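Local atomic coordinates of putative efflux transporter (Bacteroides eggerthii, PDB entry 4L8J), a protein that probably serves as the periplasmic adaptor (membrane-fusion) subunit of an efflux pump of the HlyD/CusB type. Residues A[139-144]-A[156-161]; A[19-24]-A[245-250]. All coordinates share one frame; numbering follows the deposited sequence.

Interaction 1. Residues A[139-144]-A[156-161]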
loop_
_atom_site.group_PDB
_atom_site.type_symbol
_atom_site.label_atom_id
_atom_site.label_comp_id
_atom_site.label_asym_id
_atom_site.label_seq_id
_atom_site.Cartn_x
_atom_site.Cartn_y
_atom_site.Cartn_z
ATOM N N ILE A 139 55.942 -13.821 10.555
ATOM C CA ILE A 139 57.253 -13.297 10.232
ATOM C C ILE A 139 57.219 -12.814 8.801
ATOM O O ILE A 139 57.222 -13.620 7.865
ATOM C CB ILE A 139 58.397 -14.327 10.497
ATOM C CG1 ILE A 139 58.301 -14.994 11.897
ATOM C CG2 ILE A 139 59.782 -13.741 10.183
ATOM C CD1 ILE A 139 58.312 -14.066 13.135
ATOM N N GLU A 140 57.155 -11.493 8.636
ATOM C CA GLU A 140 57.152 -10.881 7.315
ATOM C C GLU A 140 58.558 -10.905 6.757
ATOM O O GLU A 140 58.739 -11.261 5.607
ATOM C CB GLU A 140 56.586 -9.445 7.364
ATOM C CG GLU A 140 56.095 -8.946 6.011
ATOM C CD GLU A 140 55.699 -7.482 5.959
ATOM O OE1 GLU A 140 56.605 -6.615 5.991
ATOM O OE2 GLU A 140 54.484 -7.203 5.852
ATOM N N THR A 141 59.564 -10.559 7.571
ATOM C CA THR A 141 60.953 -10.536 7.116
ATOM C C THR A 141 61.925 -10.919 8.232
ATOM O O THR A 141 61.773 -10.492 9.374
ATOM C CB THR A 141 61.330 -9.119 6.563
ATOM O OG1 THR A 141 60.278 -8.594 5.754
ATOM C CG2 THR A 141 62.625 -9.113 5.758
ATOM N N ARG A 142 62.945 -11.687 7.869
ATOM C CA ARG A 142 64.071 -12.060 8.703
ATOM C C ARG A 142 65.227 -11.138 8.302
ATOM O O ARG A 142 65.717 -11.229 7.168
ATOM C CB ARG A 142 64.405 -13.534 8.487
ATOM C CG ARG A 142 65.138 -14.153 9.638
ATOM C CD ARG A 142 64.935 -15.635 9.585
ATOM N NE ARG A 142 66.107 -16.286 9.032
ATOM C CZ ARG A 142 66.531 -17.488 9.398
ATOM N NH1 ARG A 142 65.847 -18.200 10.287
ATOM N NH2 ARG A 142 67.626 -17.996 8.866
ATOM N N LEU A 143 65.620 -10.216 9.207
ATOM C CA LEU A 143 66.610 -9.165 8.930
ATOM C C LEU A 143 68.055 -9.518 9.259
ATOM O O LEU A 143 68.970 -8.794 8.842
ATOM C CB LEU A 143 66.224 -7.895 9.706
ATOM C CG LEU A 143 64.832 -7.338 9.415
ATOM C CD1 LEU A 143 64.453 -6.291 10.429
ATOM C CD2 LEU A 143 64.734 -6.786 7.993
ATOM N N VAL A 144 68.275 -10.600 10.008
ATOM C CA VAL A 144 69.611 -11.011 10.429
ATOM C C VAL A 144 69.812 -12.489 10.138
ATOM O O VAL A 144 68.872 -13.170 9.751
ATOM C CB VAL A 144 69.842 -10.693 11.947
ATOM C CG1 VAL A 144 70.053 -9.201 12.181
ATOM C CG2 VAL A 144 68.680 -11.206 12.799
ATOM N N ILE A 156 65.611 -7.442 14.119
ATOM C CA ILE A 156 65.901 -8.874 14.011
ATOM C C ILE A 156 64.910 -9.477 12.993
ATOM O O ILE A 156 65.325 -10.160 12.062
ATOM C CB ILE A 156 65.876 -9.556 15.405
ATOM C CG1 ILE A 156 66.884 -8.891 16.405
ATOM C CG2 ILE A 156 66.057 -11.078 15.312
ATOM C CD1 ILE A 156 68.403 -8.925 16.077
ATOM N N VAL A 157 63.614 -9.206 13.181
ATOM C CA VAL A 157 62.532 -9.604 12.295
ATOM C C VAL A 157 61.475 -8.492 12.252
ATOM O O VAL A 157 61.400 -7.665 13.167
ATOM C CB VAL A 157 61.845 -10.971 12.646
ATOM C CG1 VAL A 157 62.796 -12.165 12.559
ATOM C CG2 VAL A 157 61.075 -10.922 13.974
ATOM N N ARG A 158 60.625 -8.535 11.213
ATOM C CA ARG A 158 59.448 -7.689 11.021
ATOM C C ARG A 158 58.275 -8.616 11.199
ATOM O O ARG A 158 58.154 -9.581 10.456
ATOM C CB ARG A 158 59.463 -6.990 9.642
ATOM C CG ARG A 158 60.667 -6.063 9.483
ATOM C CD ARG A 158 60.865 -5.536 8.079
ATOM N NE ARG A 158 61.928 -4.530 8.060
ATOM C CZ ARG A 158 62.227 -3.768 7.015
ATOM N NH1 ARG A 158 61.539 -3.878 5.885
ATOM N NH2 ARG A 158 63.213 -2.882 7.093
ATOM N N LEU A 159 57.505 -8.411 12.267
ATOM C CA LEU A 159 56.360 -9.217 12.655
ATOM C C LEU A 159 55.045 -8.436 12.406
ATOM O O LEU A 159 54.890 -7.323 12.927
ATOM C CB LEU A 159 56.501 -9.581 14.156
ATOM C CG LEU A 159 55.372 -10.419 14.798
ATOM C CD1 LEU A 159 55.413 -11.860 14.335
ATOM C CD2 LEU A 159 55.436 -10.371 16.311
ATOM N N VAL A 160 54.107 -9.015 11.626
ATOM C CA VAL A 160 52.823 -8.354 11.380
ATOM C C VAL A 160 51.770 -9.008 12.287
ATOM O O VAL A 160 51.701 -10.243 12.362
ATOM C CB VAL A 160 52.392 -8.286 9.877
ATOM C CG1 VAL A 160 53.406 -7.497 9.049
ATOM C CG2 VAL A 160 52.184 -9.655 9.269
ATOM N N ASN A 161 51.009 -8.169 13.037
ATOM C CA ASN A 161 49.964 -8.602 13.948
ATOM C C ASN A 161 48.819 -9.212 13.148
ATOM O O ASN A 161 48.289 -8.555 12.248
ATOM C CB ASN A 161 49.468 -7.411 14.802
ATOM C CG ASN A 161 48.669 -7.807 16.014
ATOM O OD1 ASN A 161 47.777 -8.654 15.956
ATOM N ND2 ASN A 161 48.980 -7.212 17.157
#
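Ile139 and Leu159 meet through their terminal methyls, CD1 to CD1 at 3.8 Å, on the buried face of an antiparallel strand pair that a classic beta bulge interrupts. On the same face Ile139 turns CG2, which lies anti to the backbone N (CG1 at chi1 -48°), to CG1 of Val157, and the same CG1 also lies against CA and CG of Arg142. At the far end CG2 of Val144 packs on CG2 of Ile156 at 3.6 Å, extending the apolar contact.

At the bulge two residues, Glu140 and Thr141, sit across from the single residue Arg158, whose carbonyl O takes a bond from Glu140 N at 2.8 Å and a weak one from Thr141 N. Arg158 N returns a bond to Thr141 O at 2.9 Å, and Leu143 N closes the ladder on Ile156 O.

The other face is looser and more open to solvent. Arg158, extended from CG to NE, lies beside Thr141 and points the same way; Leu143 crosses it at about a right angle, laying CD2 over one face of the guanidinium, 3.6 Å from NE. Glu140 reaches across Val160, with OE2 3.4 Å from CG1, while its carboxylate stays 5.6 Å (OE1) from NH1 of Arg158, so any attraction is at most long-range.

The pair forms the middle of a four-stranded antiparallel sheet: strand 34-38 flanks 155-161, strand 55-56 flanks 137-142, and Ile62 of strand 61-65 and Ile45 of strand 43-47, both in the second sheet, pack against its buried face.

Interaction 2. Residues A[19-24]-A[245-250]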
loop_
_atom_site.group_PDB
_atom_site.type_symbol
_atom_site.label_atom_id
_atom_site.label_comp_id
_atom_site.label_asym_id
_atom_site.label_seq_id
_atom_site.Cartn_x
_atom_site.Cartn_y
_atom_site.Cartn_z
ATOM N N SER A 19 10.824 -7.170 4.622
ATOM C CA SER A 19 11.438 -5.998 5.243
ATOM C C SER A 19 12.960 -6.066 5.440
ATOM O O SER A 19 13.512 -5.162 6.083
ATOM C CB SER A 19 10.777 -5.740 6.600
ATOM O OG SER A 19 11.042 -6.821 7.477
ATOM N N VAL A 20 13.614 -7.126 4.968
ATOM C CA VAL A 20 15.067 -7.258 5.091
ATOM C C VAL A 20 15.689 -6.596 3.859
ATOM O O VAL A 20 15.438 -7.015 2.735
ATOM C CB VAL A 20 15.526 -8.740 5.285
ATOM C CG1 VAL A 20 17.055 -8.876 5.211
ATOM C CG2 VAL A 20 15.019 -9.290 6.614
ATOM N N ILE A 21 16.465 -5.532 4.071
ATOM C CA ILE A 21 17.160 -4.824 3.006
ATOM C C ILE A 21 18.570 -5.381 2.878
ATOM O O ILE A 21 19.270 -5.518 3.873
ATOM C CB ILE A 21 17.173 -3.290 3.237
ATOM C CG1 ILE A 21 15.762 -2.711 3.537
ATOM C CG2 ILE A 21 17.912 -2.536 2.074
ATOM C CD1 ILE A 21 14.691 -2.897 2.436
ATOM N N LEU A 22 18.979 -5.709 1.653
ATOM C CA LEU A 22 20.312 -6.235 1.372
ATOM C C LEU A 22 21.073 -5.261 0.490
ATOM O O LEU A 22 20.497 -4.736 -0.462
ATOM C CB LEU A 22 20.212 -7.595 0.665
ATOM C CG LEU A 22 19.367 -8.692 1.321
ATOM C CD1 LEU A 22 19.241 -9.883 0.369
ATOM C CD2 LEU A 22 19.988 -9.170 2.618
ATOM N N LYS A 23 22.348 -4.982 0.827
ATOM C CA LYS A 23 23.223 -4.128 0.034
ATOM C C LYS A 23 24.572 -4.746 -0.046
ATOM O O LYS A 23 25.062 -5.278 0.954
ATOM C CB LYS A 23 23.343 -2.687 0.610
ATOM C CG LYS A 23 22.032 -1.905 0.678
ATOM C CD LYS A 23 21.545 -1.429 -0.710
ATOM C CE LYS A 23 20.182 -0.785 -0.583
ATOM N NZ LYS A 23 19.607 -0.443 -1.901
ATOM N N ASP A 24 25.206 -4.627 -1.212
ATOM C CA ASP A 24 26.546 -5.127 -1.448
ATOM C C ASP A 24 27.487 -3.952 -1.632
ATOM O O ASP A 24 27.162 -2.994 -2.334
ATOM C CB ASP A 24 26.588 -6.065 -2.647
ATOM C CG ASP A 24 25.869 -7.379 -2.414
ATOM O OD1 ASP A 24 26.211 -8.081 -1.443
ATOM O OD2 ASP A 24 24.986 -7.704 -3.199
ATOM N N SER A 245 19.884 -5.751 6.742
ATOM C CA SER A 245 19.217 -4.986 7.773
ATOM C C SER A 245 17.709 -5.214 7.745
ATOM O O SER A 245 17.062 -4.885 6.746
ATOM C CB SER A 245 19.494 -3.487 7.589
ATOM O OG SER A 245 20.874 -3.170 7.513
ATOM N N ASP A 246 17.139 -5.692 8.866
ATOM C CA ASP A 246 15.687 -5.795 8.955
ATOM C C ASP A 246 15.183 -4.428 9.412
ATOM O O ASP A 246 15.398 -4.052 10.556
ATOM C CB ASP A 246 15.222 -6.946 9.867
ATOM C CG ASP A 246 13.721 -7.223 9.790
ATOM O OD1 ASP A 246 12.973 -6.344 9.315
ATOM O OD2 ASP A 246 13.295 -8.307 10.229
ATOM N N ILE A 247 14.584 -3.653 8.499
ATOM C CA ILE A 247 14.089 -2.317 8.826
ATOM C C ILE A 247 12.674 -2.332 9.454
ATOM O O ILE A 247 12.163 -1.272 9.792
ATOM C CB ILE A 247 14.147 -1.344 7.627
ATOM C CG1 ILE A 247 13.232 -1.795 6.460
ATOM C CG2 ILE A 247 15.611 -1.087 7.185
ATOM C CD1 ILE A 247 13.004 -0.621 5.478
ATOM N N ALA A 248 12.032 -3.502 9.588
ATOM C CA ALA A 248 10.698 -3.596 10.242
ATOM C C ALA A 248 10.625 -4.877 11.070
ATOM O O ALA A 248 9.856 -5.782 10.747
ATOM C CB ALA A 248 9.578 -3.556 9.205
ATOM N N PRO A 249 11.471 -5.007 12.113
ATOM C CA PRO A 249 11.494 -6.269 12.884
ATOM C C PRO A 249 10.204 -6.536 13.670
ATOM O O PRO A 249 9.900 -7.687 13.955
ATOM C CB PRO A 249 12.699 -6.089 13.827
ATOM C CG PRO A 249 12.814 -4.585 14.011
ATOM C CD PRO A 249 12.459 -4.029 12.640
ATOM N N PHE A 250 9.432 -5.498 13.944
ATOM C CA PHE A 250 8.171 -5.517 14.680
ATOM C C PHE A 250 7.061 -6.305 13.962
ATOM O O PHE A 250 6.072 -6.648 14.621
ATOM C CB PHE A 250 7.676 -4.077 14.919
ATOM C CG PHE A 250 7.680 -3.173 13.700
ATOM C CD1 PHE A 250 6.595 -3.144 12.825
ATOM C CD2 PHE A 250 8.767 -2.342 13.431
ATOM C CE1 PHE A 250 6.612 -2.328 11.690
ATOM C CE2 PHE A 250 8.763 -1.492 12.318
ATOM C CZ PHE A 250 7.698 -1.499 11.447
HETATM O O HOH W 1 10.415 -8.452 9.881
#
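Ser245 and Ile21 face each other as an antiparallel hydrogen-bonded pair: Ser245 N gives to Ile21 O at 2.9 Å, and Ile21 N returns a bond to Ser245 O at 2.8 Å. The serine hydroxyl is directed instead to the carbonyl of Leu178, in the neighbouring helix 176-180.

Asp246 follows, opposite Val20, whose CG2 lies 4.0 Å from its CG. That CG stands anti to the backbone N (chi1 -170°), on the side of Ser19 and Val20. OD1 of Asp246 is gripped from opposite faces of the carboxylate plane, by Ser19 OG at 2.7 Å and by Ala248 N at 3.0 Å. A water lies within hydrogen-bonding distance of Asp246 OD2, Ser19 OG and Ala248 O, bridging the three, so the carboxylate, the hydroxyl and the turn are tied together on this surface.

Ile247 leaves the strand but keeps one backbone bond, from its N to Ser19 O at 3.0 Å. Its CD1 meets CG1 of Ile21 at 4.0 Å, the two side chains crossing obliquely beside Leu178. Ala248 then sets CB 3.6 Å from CB of Ser19, and its carbonyl carbon lies over one face of the Phe250 ring, toward the rim.

The bond from Ala248 N to Asp246 OD1 makes an Asx turn, here ending strand 238-246 where it pairs with strand 20-29 to close an antiparallel six-stranded barrel.

In the fold
The two contacts belong to different modules of an elongated chain, with their centres 45 Å apart and nearest atoms about 25 Å apart; they do not touch. Interaction 1 lies within the barrel-sandwich region, interaction 2 at the seam of the six-stranded barrel, and they fall on opposite sides of the chain's centre. In sequence, both 139-144 and 156-161 lie between 19-24 and 245-250, so the seam pairs strands separated by the sandwich, the helical hairpin and the other four barrel strands. In interaction 1 Arg142, whose NH1 bonds the carbonyl of Val50, also holds a glycerol, probably from the crystallisation liquor, through NH2.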